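Local coordinates for thioredoxin domain-containing protein (Vibrio parahaemolyticus, PDB 2R5S) that forms the all-helical tetratricopeptide-repeat part of a thioredoxin-domain protein whose role is not established, though the whole protein may reduce protein disulfides, at residues S91-L94 against K95-Q99; A127-L130 against L131-L135; S14-Q18 against Q19-A23. All coordinates share one frame; numbering follows the deposited sequence.

Contact 1 of 3, residues S91-L94 against K95-Q99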
loop_
_atom_site.group_PDB
_atom_site.type_symbol
_atom_site.label_atom_id
_atom_site.label_comp_id
_atom_site.label_asym_id
_atom_site.label_seq_id
_atom_site.Cartn_x
_atom_site.Cartn_y
_atom_site.Cartn_z
ATOM N N SER A 91 -15.713 5.326 3.845
ATOM C CA SER A 91 -16.625 5.322 4.995
ATOM C C SER A 91 -17.263 6.708 5.311
ATOM O O SER A 91 -16.732 7.760 4.879
ATOM C CB SER A 91 -15.912 4.736 6.206
ATOM O OG SER A 91 -14.897 5.584 6.649
ATOM N N PRO A 92 -18.430 6.726 6.010
ATOM C CA PRO A 92 -18.939 8.042 6.401
ATOM C C PRO A 92 -17.884 8.745 7.229
ATOM O O PRO A 92 -17.637 9.939 7.037
ATOM C CB PRO A 92 -20.224 7.741 7.209
ATOM C CG PRO A 92 -20.262 6.266 7.428
ATOM C CD PRO A 92 -19.350 5.635 6.394
ATOM N N GLU A 93 -17.202 7.986 8.084
ATOM C CA GLU A 93 -16.163 8.556 8.909
ATOM C C GLU A 93 -15.152 9.298 8.066
ATOM O O GLU A 93 -14.852 10.439 8.344
ATOM C CB GLU A 93 -15.438 7.496 9.734
ATOM C CG GLU A 93 -14.673 8.124 10.877
ATOM C CD GLU A 93 -15.633 8.851 11.853
ATOM O OE1 GLU A 93 -16.727 8.290 12.175
ATOM O OE2 GLU A 93 -15.295 9.979 12.297
ATOM N N LEU A 94 -14.646 8.657 7.018
ATOM C CA LEU A 94 -13.581 9.285 6.219
ATOM C C LEU A 94 -14.077 10.558 5.640
ATOM O O LEU A 94 -13.383 11.585 5.715
ATOM C CB LEU A 94 -13.063 8.350 5.118
ATOM C CG LEU A 94 -12.265 7.189 5.728
ATOM C CD1 LEU A 94 -12.111 6.095 4.685
ATOM C CD2 LEU A 94 -10.907 7.651 6.273
ATOM N N LYS A 95 -15.279 10.476 5.077
ATOM C CA LYS A 95 -16.026 11.611 4.548
ATOM C C LYS A 95 -16.072 12.825 5.494
ATOM O O LYS A 95 -15.679 13.937 5.097
ATOM C CB LYS A 95 -17.458 11.178 4.172
ATOM C CG LYS A 95 -17.799 11.483 2.716
ATOM C CD LYS A 95 -16.709 10.868 1.792
ATOM C CE LYS A 95 -16.299 11.762 0.549
ATOM N NZ LYS A 95 -15.307 12.903 0.793
ATOM N N ARG A 96 -16.537 12.610 6.733
ATOM C CA ARG A 96 -16.615 13.698 7.705
ATOM C C ARG A 96 -15.263 14.360 8.047
ATOM O O ARG A 96 -15.151 15.584 8.023
ATOM C CB ARG A 96 -17.368 13.283 8.964
ATOM C CG ARG A 96 -16.773 12.192 9.803
ATOM C CD ARG A 96 -17.454 12.144 11.215
ATOM N NE ARG A 96 -17.068 13.250 12.072
ATOM C CZ ARG A 96 -15.927 13.319 12.773
ATOM N NH1 ARG A 96 -15.658 14.391 13.502
ATOM N NH2 ARG A 96 -15.034 12.336 12.763
ATOM N N LEU A 97 -14.242 13.562 8.339
ATOM C CA LEU A 97 -12.913 14.086 8.623
ATOM C C LEU A 97 -12.374 14.910 7.407
ATOM O O LEU A 97 -11.785 16.000 7.582
ATOM C CB LEU A 97 -12.011 12.951 9.035
ATOM C CG LEU A 97 -11.784 12.481 10.505
ATOM C CD1 LEU A 97 -12.728 12.983 11.553
ATOM C CD2 LEU A 97 -11.714 10.979 10.578
ATOM N N GLU A 98 -12.668 14.427 6.197
ATOM C CA GLU A 98 -12.346 15.137 4.948
ATOM C C GLU A 98 -12.993 16.513 4.811
ATOM O O GLU A 98 -12.298 17.479 4.507
ATOM C CB GLU A 98 -12.708 14.293 3.731
ATOM C CG GLU A 98 -11.565 13.474 3.218
ATOM C CD GLU A 98 -12.003 12.337 2.324
ATOM O OE1 GLU A 98 -11.122 11.667 1.759
ATOM O OE2 GLU A 98 -13.220 12.084 2.197
ATOM N N GLN A 99 -14.319 16.595 5.026
ATOM C CA GLN A 99 -15.045 17.880 4.979
ATOM C C GLN A 99 -14.554 18.809 6.082
ATOM O O GLN A 99 -14.356 20.007 5.889
ATOM C CB GLN A 99 -16.588 17.707 5.119
ATOM C CG GLN A 99 -17.262 16.577 4.302
ATOM C CD GLN A 99 -16.637 16.362 2.922
ATOM O OE1 GLN A 99 -16.215 15.238 2.564
ATOM N NE2 GLN A 99 -16.569 17.445 2.141
#
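Lys95 NZ is gripped by two acceptors, Glu98 OE2 and Gln99 OE1, while the backbone N-H of the same lysine bonds back to Ser91 O at the start of the helix. Glu98 OE2 lies 2.6 Å from Lys95 NZ in a salt bridge, the ammonium standing above the carboxylate plane. Lys95 NZ also donates a hydrogen bond to Gln99 OE1 (3.1 Å), nearly along the C=O axis. Bends at chi2, chi3 and chi4 curl the chain so that NZ reaches residues three and four places on. Glu98 also uses OE1 in a salt bridge to Arg123, and a carboxylate between two cations is probably kept ionised.

On another side of the helix Glu93 and Arg96 lie next to each other and point the same way. OE2 of the glutamate sits at the edge of the guanidinium, near its plane, although the two flat groups are turned 54° apart. The modelled 2.4 Å between Glu93 OE2 and Arg96 NH2 is too short to be trusted, but the pairing of charges is clear. Arg96 reaches it with CG placed between its backbone N and carbonyl carbon (chi1 64°).

Ser91 caps the first turn, its OG accepting from Leu94 N at 3.1 Å. Pro92 suits the position after it, because an amide in the first turn has no preceding helical carbonyl to bond; Pro92 O takes Arg96 N at 2.9 Å. Leu94 and Leu97 are apolar and buried, packing on helix 108-120 through Tyr118 and Leu114 among others. A serine N-cap opening a charged, amphipathic helix that pairs with its successor fits the helical-hairpin build of tetratricopeptide repeats.

Contact 2 of 3, residues A127-L130 against L131-L135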
loop_
_atom_site.group_PDB
_atom_site.type_symbol
_atom_site.label_atom_id
_atom_site.label_comp_id
_atom_site.label_asym_id
_atom_site.label_seq_id
_atom_site.Cartn_x
_atom_site.Cartn_y
_atom_site.Cartn_z
ATOM N N ALA A 127 -2.954 9.568 2.392
ATOM C CA ALA A 127 -2.356 9.759 3.707
ATOM C C ALA A 127 -0.995 10.519 3.597
ATOM O O ALA A 127 -0.809 11.556 4.212
ATOM C CB ALA A 127 -2.103 8.427 4.329
ATOM N N LEU A 128 -0.050 9.990 2.823
ATOM C CA LEU A 128 1.296 10.532 2.756
ATOM C C LEU A 128 1.282 11.825 1.978
ATOM O O LEU A 128 2.144 12.684 2.195
ATOM C CB LEU A 128 2.245 9.539 2.077
ATOM C CG LEU A 128 2.582 8.296 2.907
ATOM C CD1 LEU A 128 3.049 7.085 2.084
ATOM C CD2 LEU A 128 3.554 8.588 4.092
ATOM N N GLU A 129 0.356 11.989 1.036
ATOM C CA GLU A 129 0.370 13.272 0.248
ATOM C C GLU A 129 -0.206 14.353 1.171
ATOM O O GLU A 129 0.325 15.446 1.285
ATOM C CB GLU A 129 -0.485 13.183 -0.993
ATOM C CG GLU A 129 -0.743 14.549 -1.686
ATOM C CD GLU A 129 0.283 14.904 -2.726
ATOM O OE1 GLU A 129 1.335 14.213 -2.799
ATOM O OE2 GLU A 129 0.073 15.897 -3.490
ATOM N N LEU A 130 -1.282 14.023 1.896
ATOM C CA LEU A 130 -1.777 14.952 2.913
ATOM C C LEU A 130 -0.621 15.531 3.758
ATOM O O LEU A 130 -0.437 16.750 3.841
ATOM C CB LEU A 130 -2.768 14.245 3.862
ATOM C CG LEU A 130 -3.694 15.281 4.475
ATOM C CD1 LEU A 130 -4.602 16.034 3.433
ATOM C CD2 LEU A 130 -4.522 14.620 5.580
ATOM N N LEU A 131 0.154 14.646 4.371
ATOM C CA LEU A 131 1.219 15.038 5.292
ATOM C C LEU A 131 2.341 15.772 4.554
ATOM O O LEU A 131 2.929 16.735 5.076
ATOM C CB LEU A 131 1.738 13.787 6.002
ATOM C CG LEU A 131 0.991 13.441 7.339
ATOM C CD1 LEU A 131 -0.448 13.938 7.345
ATOM C CD2 LEU A 131 1.041 11.977 7.866
ATOM N N TRP A 132 2.643 15.311 3.343
ATOM C CA TRP A 132 3.758 15.785 2.586
ATOM C C TRP A 132 3.519 17.265 2.367
ATOM O O TRP A 132 4.441 18.059 2.406
ATOM C CB TRP A 132 3.853 15.093 1.211
ATOM C CG TRP A 132 4.849 15.846 0.270
ATOM C CD1 TRP A 132 4.564 16.569 -0.889
ATOM C CD2 TRP A 132 6.261 15.955 0.459
ATOM N NE1 TRP A 132 5.721 17.110 -1.391
ATOM C CE2 TRP A 132 6.769 16.737 -0.584
ATOM C CE3 TRP A 132 7.150 15.457 1.424
ATOM C CZ2 TRP A 132 8.113 17.039 -0.677
ATOM C CZ3 TRP A 132 8.483 15.762 1.315
ATOM C CH2 TRP A 132 8.952 16.537 0.300
ATOM N N ASN A 133 2.260 17.618 2.110
ATOM C CA ASN A 133 1.859 18.994 1.816
ATOM C C ASN A 133 2.108 19.952 2.997
ATOM O O ASN A 133 2.301 21.138 2.812
ATOM C CB ASN A 133 0.400 19.009 1.376
ATOM C CG ASN A 133 0.242 18.856 -0.141
ATOM O OD1 ASN A 133 1.180 19.069 -0.909
ATOM N ND2 ASN A 133 -0.937 18.454 -0.565
ATOM N N ILE A 134 2.117 19.413 4.218
ATOM C CA ILE A 134 2.414 20.202 5.413
ATOM C C ILE A 134 3.950 20.276 5.601
ATOM O O ILE A 134 4.517 21.337 5.834
ATOM C CB ILE A 134 1.716 19.562 6.612
ATOM C CG1 ILE A 134 0.203 19.705 6.470
ATOM C CG2 ILE A 134 2.189 20.140 7.959
ATOM C CD1 ILE A 134 -0.526 18.926 7.421
ATOM N N LEU A 135 4.623 19.140 5.430
ATOM C CA LEU A 135 6.036 18.990 5.763
ATOM C C LEU A 135 6.965 19.786 4.906
ATOM O O LEU A 135 8.024 20.233 5.367
ATOM C CB LEU A 135 6.469 17.510 5.795
ATOM C CG LEU A 135 5.844 16.504 6.785
ATOM C CD1 LEU A 135 6.230 15.086 6.377
ATOM C CD2 LEU A 135 6.201 16.679 8.229
#
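The carboxylate of Glu129 and the amide of Asn133, one turn apart, are twisted 66° against each other. They come no closer than 4.0 Å, between Glu129 OE2 and Asn133 ND2, too far for a bond. The indole of Trp132 is also near this carboxylate, with Glu129 OE1 4.4 Å from Trp132 CD1 in an oblique approach. That oxygen has its real partner in Tyr167, which donates a hydrogen bond from helix 162-174. With CG opposite the backbone N (chi1 166°), the tryptophan carries its rings away from the preceding turn to touch Gln170 and Ile174 of the same helix.

Leu130 and Leu131 look to other helices. Leu130 CB touches Leu131 CD1 at 4.2 Å, but the two side chains mostly serve their neighbours: Leu130 meets Leu114, and Leu131 touches Ala115 of helix 108-120 and Phe150 of helix 145-157. Branched apolar residues suit a helix with neighbours on several sides.

Within the helix, cohesion rests on the backbone. Trp132 N is 2.9 Å from Leu128 O, and Asn133 N is 3.0 Å from Glu129 O. Leu131 O takes both Ile134 N and Leu135 N, so one carbonyl serves two amides in the final turn. The chemistry implies a division of labour: main-chain bonds hold the helix itself, while most of its apolar side chains, with Glu129 and Trp132, pack or bond to the surrounding helices.

Contact 3 of 3, residues S14-Q18 against Q19-A23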
loop_
_atom_site.group_PDB
_atom_site.type_symbol
_atom_site.label_atom_id
_atom_site.label_comp_id
_atom_site.label_asym_id
_atom_site.label_seq_id
_atom_site.Cartn_x
_atom_site.Cartn_y
_atom_site.Cartn_z
ATOM N N SER A 14 7.161 -19.945 -2.596
ATOM C CA SER A 14 6.287 -20.876 -1.896
ATOM C C SER A 14 6.552 -20.874 -0.387
ATOM O O SER A 14 5.637 -20.686 0.407
ATOM C CB SER A 14 6.468 -22.273 -2.490
ATOM O OG SER A 14 5.783 -23.250 -1.724
ATOM N N GLU A 15 7.809 -21.069 -0.013
ATOM C CA GLU A 15 8.250 -21.013 1.363
ATOM C C GLU A 15 7.925 -19.671 2.049
ATOM O O GLU A 15 7.439 -19.646 3.187
ATOM C CB GLU A 15 9.749 -21.270 1.402
ATOM C CG GLU A 15 10.137 -22.721 1.147
ATOM C CD GLU A 15 10.064 -23.584 2.399
ATOM O OE1 GLU A 15 9.387 -24.650 2.350
ATOM O OE2 GLU A 15 10.698 -23.201 3.421
ATOM N N LEU A 16 8.196 -18.572 1.347
ATOM C CA LEU A 16 7.974 -17.223 1.861
ATOM C C LEU A 16 6.495 -16.882 2.083
ATOM O O LEU A 16 6.175 -16.216 3.052
ATOM C CB LEU A 16 8.600 -16.198 0.911
ATOM C CG LEU A 16 9.896 -15.400 1.107
ATOM C CD1 LEU A 16 10.707 -15.737 2.328
ATOM C CD2 LEU A 16 10.758 -15.267 -0.180
ATOM N N LEU A 17 5.618 -17.294 1.164
ATOM C CA LEU A 17 4.166 -17.139 1.344
ATOM C C LEU A 17 3.622 -17.956 2.546
ATOM O O LEU A 17 2.850 -17.470 3.377
ATOM C CB LEU A 17 3.422 -17.552 0.070
ATOM C CG LEU A 17 3.580 -16.746 -1.197
ATOM C CD1 LEU A 17 3.172 -17.622 -2.388
ATOM C CD2 LEU A 17 2.737 -15.464 -1.115
ATOM N N GLN A 18 4.046 -19.199 2.640
ATOM C CA GLN A 18 3.683 -20.032 3.782
ATOM C C GLN A 18 3.865 -19.220 5.084
ATOM O O GLN A 18 3.041 -19.289 6.010
ATOM C CB GLN A 18 4.559 -21.287 3.787
ATOM C CG GLN A 18 3.875 -22.563 4.291
ATOM C CD GLN A 18 3.668 -22.607 5.818
ATOM O OE1 GLN A 18 4.607 -22.854 6.596
ATOM N NE2 GLN A 18 2.426 -22.406 6.244
ATOM N N GLN A 19 4.943 -18.430 5.131
ATOM C CA GLN A 19 5.404 -17.808 6.371
ATOM C C GLN A 19 4.876 -16.397 6.584
ATOM O O GLN A 19 5.276 -15.724 7.549
ATOM C CB GLN A 19 6.920 -17.711 6.358
ATOM C CG GLN A 19 7.672 -18.813 5.613
ATOM C CD GLN A 19 9.138 -18.755 5.934
ATOM O OE1 GLN A 19 9.488 -18.592 7.096
ATOM N NE2 GLN A 19 10.009 -18.862 4.919
ATOM N N GLY A 20 4.022 -15.949 5.668
ATOM C CA GLY A 20 3.550 -14.580 5.634
ATOM C C GLY A 20 4.582 -13.509 5.273
ATOM O O GLY A 20 4.441 -12.370 5.676
ATOM N N GLU A 21 5.626 -13.850 4.542
ATOM C CA GLU A 21 6.603 -12.841 4.121
ATOM C C GLU A 21 6.285 -12.279 2.740
ATOM O O GLU A 21 7.035 -12.472 1.819
ATOM C CB GLU A 21 7.997 -13.431 4.135
ATOM C CG GLU A 21 8.414 -13.867 5.535
ATOM C CD GLU A 21 8.812 -12.731 6.524
ATOM O OE1 GLU A 21 9.250 -11.640 6.093
ATOM O OE2 GLU A 21 8.744 -12.980 7.774
ATOM N N HIS A 22 5.152 -11.615 2.596
ATOM C CA HIS A 22 4.721 -11.161 1.279
ATOM C C HIS A 22 5.767 -10.293 0.593
ATOM O O HIS A 22 6.010 -10.420 -0.593
ATOM C CB HIS A 22 3.335 -10.513 1.378
ATOM C CG HIS A 22 2.365 -11.330 2.190
ATOM N ND1 HIS A 22 1.723 -12.443 1.687
ATOM C CD2 HIS A 22 1.984 -11.241 3.489
ATOM C CE1 HIS A 22 0.980 -12.997 2.631
ATOM N NE2 HIS A 22 1.105 -12.275 3.729
ATOM N N ALA A 23 6.467 -9.471 1.363
ATOM C CA ALA A 23 7.288 -8.465 0.748
ATOM C C ALA A 23 8.559 -9.113 0.231
ATOM O O ALA A 23 8.930 -8.835 -0.898
ATOM C CB ALA A 23 7.553 -7.326 1.681
#
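Gln19, Leu16 and Glu21 carry this turn, where helix 9-18 ends and helix 22-30 begins. Gln19 lays an extended side chain back along the last turn: its CB lies by Leu16 O, and Gln19 NE2, 4.1 Å from Leu16 CD1, belongs to a chain that crosses the leucine at a slant. Its amide heads towards Glu15 O, but crowding in the model leaves that weak bond doubtful.

Leu16 O accepts from Glu21 N at 2.8 Å, five residues on, and Leu17 O accepts from Gly20 N at 3.0 Å, the latter amide approaching from above the carbonyl plane. This pair of bonds, with Gly20 at a phi of 68°, makes a Schellman motif. Glycine suits the place because positive phi costs it little.

The motif's customary apolar contact is present as well: Leu16 CD1 lies 4.0 Å from Glu21 CB. Here the glutamate supplies only its aliphatic root, CG lying opposite its carbonyl carbon (chi1 -62°), and its carboxylate leads away from the helix just ended. Glu21 also stands at the N-cap position of the next helix. Leu16 continues inward onto Ala25 and Val28, so a leucine is apt.

Leu17 CD2 reaches the His22 ring obliquely, 4.2 Å from His22 ND1, and Gly20 C lies over one face, toward its rim. His22 ND1 is buried with no polar partner in the model; the contacts named for this ring are packing ones, whereas main-chain hydrogen bonds fix the turn.

All three contacts are local, but they sit differently in the fold. Contacts 1 and 2 lie in the same repeat range, about 17 Å apart between centres; helices 92-103 and 124-135 both pack on helix 108-120, while the contacts themselves do not touch. Contact 3 belongs to the other range, across the chain's centre, and is a surface turn. Contact 2 has the most buried residues, with apolar side chains facing several helices. Contact 1 combines an exposed charged side with two buried leucines. A helix start is thus served by a serine cap and ion pairs, a helix body by apolar packing, and a turn between two helices by a Schellman motif with glycine.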